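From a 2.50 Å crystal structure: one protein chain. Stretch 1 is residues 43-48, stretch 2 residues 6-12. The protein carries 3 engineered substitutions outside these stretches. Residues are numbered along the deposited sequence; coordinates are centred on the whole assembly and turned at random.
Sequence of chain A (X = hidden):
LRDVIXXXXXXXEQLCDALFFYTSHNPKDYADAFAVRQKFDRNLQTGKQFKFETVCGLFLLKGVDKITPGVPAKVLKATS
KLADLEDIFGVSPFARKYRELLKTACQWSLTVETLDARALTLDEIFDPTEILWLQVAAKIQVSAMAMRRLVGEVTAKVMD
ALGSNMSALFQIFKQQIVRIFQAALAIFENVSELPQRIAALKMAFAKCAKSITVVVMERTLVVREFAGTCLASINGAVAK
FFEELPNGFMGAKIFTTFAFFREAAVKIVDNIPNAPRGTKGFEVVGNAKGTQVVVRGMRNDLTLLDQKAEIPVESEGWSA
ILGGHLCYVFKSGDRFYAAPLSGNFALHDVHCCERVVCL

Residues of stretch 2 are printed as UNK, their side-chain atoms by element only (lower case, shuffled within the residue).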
# COMPACT_ATOMS: atom_id res chain seq x y z
N ASN A 43 20.55 12.45 -9.37
CA ASN A 43 21.20 13.46 -10.22
C ASN A 43 22.48 13.92 -9.58
O ASN A 43 23.51 14.03 -10.24
CB ASN A 43 20.30 14.69 -10.43
CG ASN A 43 19.42 14.57 -11.65
OD1 ASN A 43 19.82 13.96 -12.63
ND2 ASN A 43 18.22 15.20 -11.62
N LEU A 44 22.39 14.20 -8.28
CA LEU A 44 23.53 14.71 -7.54
C LEU A 44 24.67 13.75 -7.61
O LEU A 44 25.79 14.19 -7.77
CB LEU A 44 23.13 14.97 -6.11
CG LEU A 44 24.13 15.57 -5.12
CD1 LEU A 44 24.66 16.99 -5.50
CD2 LEU A 44 23.53 15.59 -3.69
N GLN A 45 24.41 12.45 -7.54
CA GLN A 45 25.49 11.46 -7.45
C GLN A 45 26.16 11.17 -8.78
O GLN A 45 27.31 10.68 -8.80
CB GLN A 45 24.96 10.11 -6.90
CG GLN A 45 24.46 10.22 -5.49
CD GLN A 45 25.45 10.98 -4.60
OE1 GLN A 45 26.65 10.66 -4.57
NE2 GLN A 45 24.94 12.00 -3.86
N THR A 46 25.42 11.41 -9.87
CA THR A 46 25.95 11.25 -11.25
C THR A 46 27.07 12.23 -11.51
O THR A 46 27.96 11.90 -12.23
CB THR A 46 24.87 11.40 -12.43
OG1 THR A 46 24.45 12.77 -12.56
CG2 THR A 46 23.63 10.45 -12.22
N GLY A 47 27.06 13.41 -10.90
CA GLY A 47 28.27 14.29 -10.98
C GLY A 47 28.32 14.97 -12.33
O GLY A 47 29.32 15.60 -12.72
N LYS A 48 27.21 14.79 -13.05
CA LYS A 48 26.91 15.49 -14.25
C LYS A 48 26.05 16.73 -13.90
O LYS A 48 25.17 16.71 -12.99
CB LYS A 48 26.18 14.55 -15.21
CG LYS A 48 25.19 15.27 -16.12
CD LYS A 48 25.32 14.83 -17.62
CE LYS A 48 24.12 15.36 -18.45
NZ LYS A 48 24.09 14.51 -19.69
N UNK A 6 28.70 23.75 -7.71
CA UNK A 6 29.30 22.47 -7.43
C UNK A 6 28.96 21.92 -6.02
O UNK A 6 29.39 22.49 -5.02
c UNK A 6 30.79 22.32 -10.31
c UNK A 6 30.82 22.50 -7.66
c UNK A 6 32.83 23.22 -8.91
c UNK A 6 31.29 23.11 -9.01
N UNK A 7 28.18 20.84 -5.92
CA UNK A 7 27.81 20.41 -4.60
C UNK A 7 28.35 19.05 -4.27
O UNK A 7 28.06 18.05 -4.94
c UNK A 7 26.32 20.66 -4.19
c UNK A 7 25.77 19.50 -3.52
c UNK A 7 25.46 21.16 -5.34
N UNK A 8 29.21 19.09 -3.26
CA UNK A 8 29.85 17.96 -2.71
C UNK A 8 28.90 16.77 -2.49
O UNK A 8 27.92 16.84 -1.75
c UNK A 8 30.45 18.39 -1.42
o UNK A 8 31.55 17.60 -1.23
N UNK A 9 29.20 15.69 -3.18
CA UNK A 9 28.43 14.46 -3.16
C UNK A 9 28.20 13.92 -1.75
O UNK A 9 27.15 13.30 -1.50
n UNK A 9 30.21 12.08 -8.59
c UNK A 9 29.94 12.82 -6.43
c UNK A 9 28.89 13.54 -5.56
c UNK A 9 29.26 12.06 -7.55
c UNK A 9 29.10 13.36 -4.04
N UNK A 10 29.15 14.19 -0.84
CA UNK A 10 29.08 13.74 0.57
C UNK A 10 28.30 14.67 1.50
O UNK A 10 28.30 14.41 2.71
o UNK A 10 30.84 15.80 0.39
c UNK A 10 30.50 13.57 1.17
c UNK A 10 31.33 14.86 1.08
o UNK A 10 32.43 14.95 1.67
N UNK A 11 27.68 15.76 1.00
CA UNK A 11 27.04 16.67 1.97
C UNK A 11 26.12 15.93 2.98
O UNK A 11 25.43 14.95 2.61
c UNK A 11 27.31 18.81 0.66
c UNK A 11 24.40 18.26 -0.24
c UNK A 11 26.30 17.76 1.28
c UNK A 11 25.34 17.19 0.23
N UNK A 12 26.12 16.35 4.27
CA UNK A 12 25.28 15.62 5.27
C UNK A 12 23.83 15.70 4.95
O UNK A 12 23.42 16.58 4.18
c UNK A 12 26.56 17.43 6.39
c UNK A 12 25.61 16.25 6.64
c UNK A 12 26.92 17.45 4.85

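Position 6 carries four side-chain carbons and no heteroatom, with the fork at the second carbon from the backbone. That branching is the mark of leucine, and the residue is L6. It lies in the strand, and its side chain does not reach stretch 1.

At position 7 the side chain has three carbons, a CB bearing two methyls. One of these methyls lies 3.4 Å from L44 CD1, an apolar contact in a buried setting. A beta-branched residue with two one-carbon arms is valine, V7, and the methyl that meets L44 CD1 is its CG2.

Position 8 shows one carbon followed by one oxygen; its CA-to-CB bond points away from stretch 1, and the side chain makes no contact with it. This is serine, S8. Its OG donates a hydrogen bond to a side-chain oxygen of position 10, and its backbone O accepts one of 3.0 Å from the N of position 11, closing a type I beta turn.

The side chain of position 9 is the longest of the stretch: four carbons in an unbranched row ending in nitrogen. The chain runs past the carbonyl end of the helix, and the nitrogen sits 3.8 Å from G47 CA. An unbranched chain of this length and ending is lysine, K9. Its NZ is 3.2 Å from Q45 O, but the angle is too poor for a hydrogen bond. Along the chain, CG lies 3.9 Å from L44 O and CB 3.7 Å from Q45 OE1.

Position 10 has two carbons, the second carrying two oxygens; its CA-to-CB bond points away from stretch 1, and nothing in it touches that stretch. The carboxylate on a single methylene identifies aspartate, D10; its OD2 accepts the hydrogen bond from S8 OG, at 2.5 Å, a link that spans part of the turn.

Position 11 again has four carbons, but here the fork is at the first, and one arm is two carbons long. The tip of that arm is 4.4 Å from L44 CD2. The pattern is that of isoleucine, I11, and the tip is CD1.

At position 12 three carbons close a ring onto the backbone nitrogen, which defines proline. P12 occupies the N-cap position before a helix and does not reach stretch 1.

The contact joins an apolar patch to a lysine laid across the end of a helix. L44 spreads its two methyls between V7 and I11, so the strand and the far end of the turn both pack on one leucine. Between them in sequence, K9 extends beside the backbone of L44, Q45 and G47 and has the largest covered area of any residue here. A weak hydrogen bond from Q45 NE2 to K9 O (3.5 Å) adds a polar link to the turn. At G47, the positive phi that follows the helix favours glycine, and a CB there would fall 2.7 Å from K9 NZ, so its absence leaves room for the lysine.

Stretch 2 6-12: LVSKDIP
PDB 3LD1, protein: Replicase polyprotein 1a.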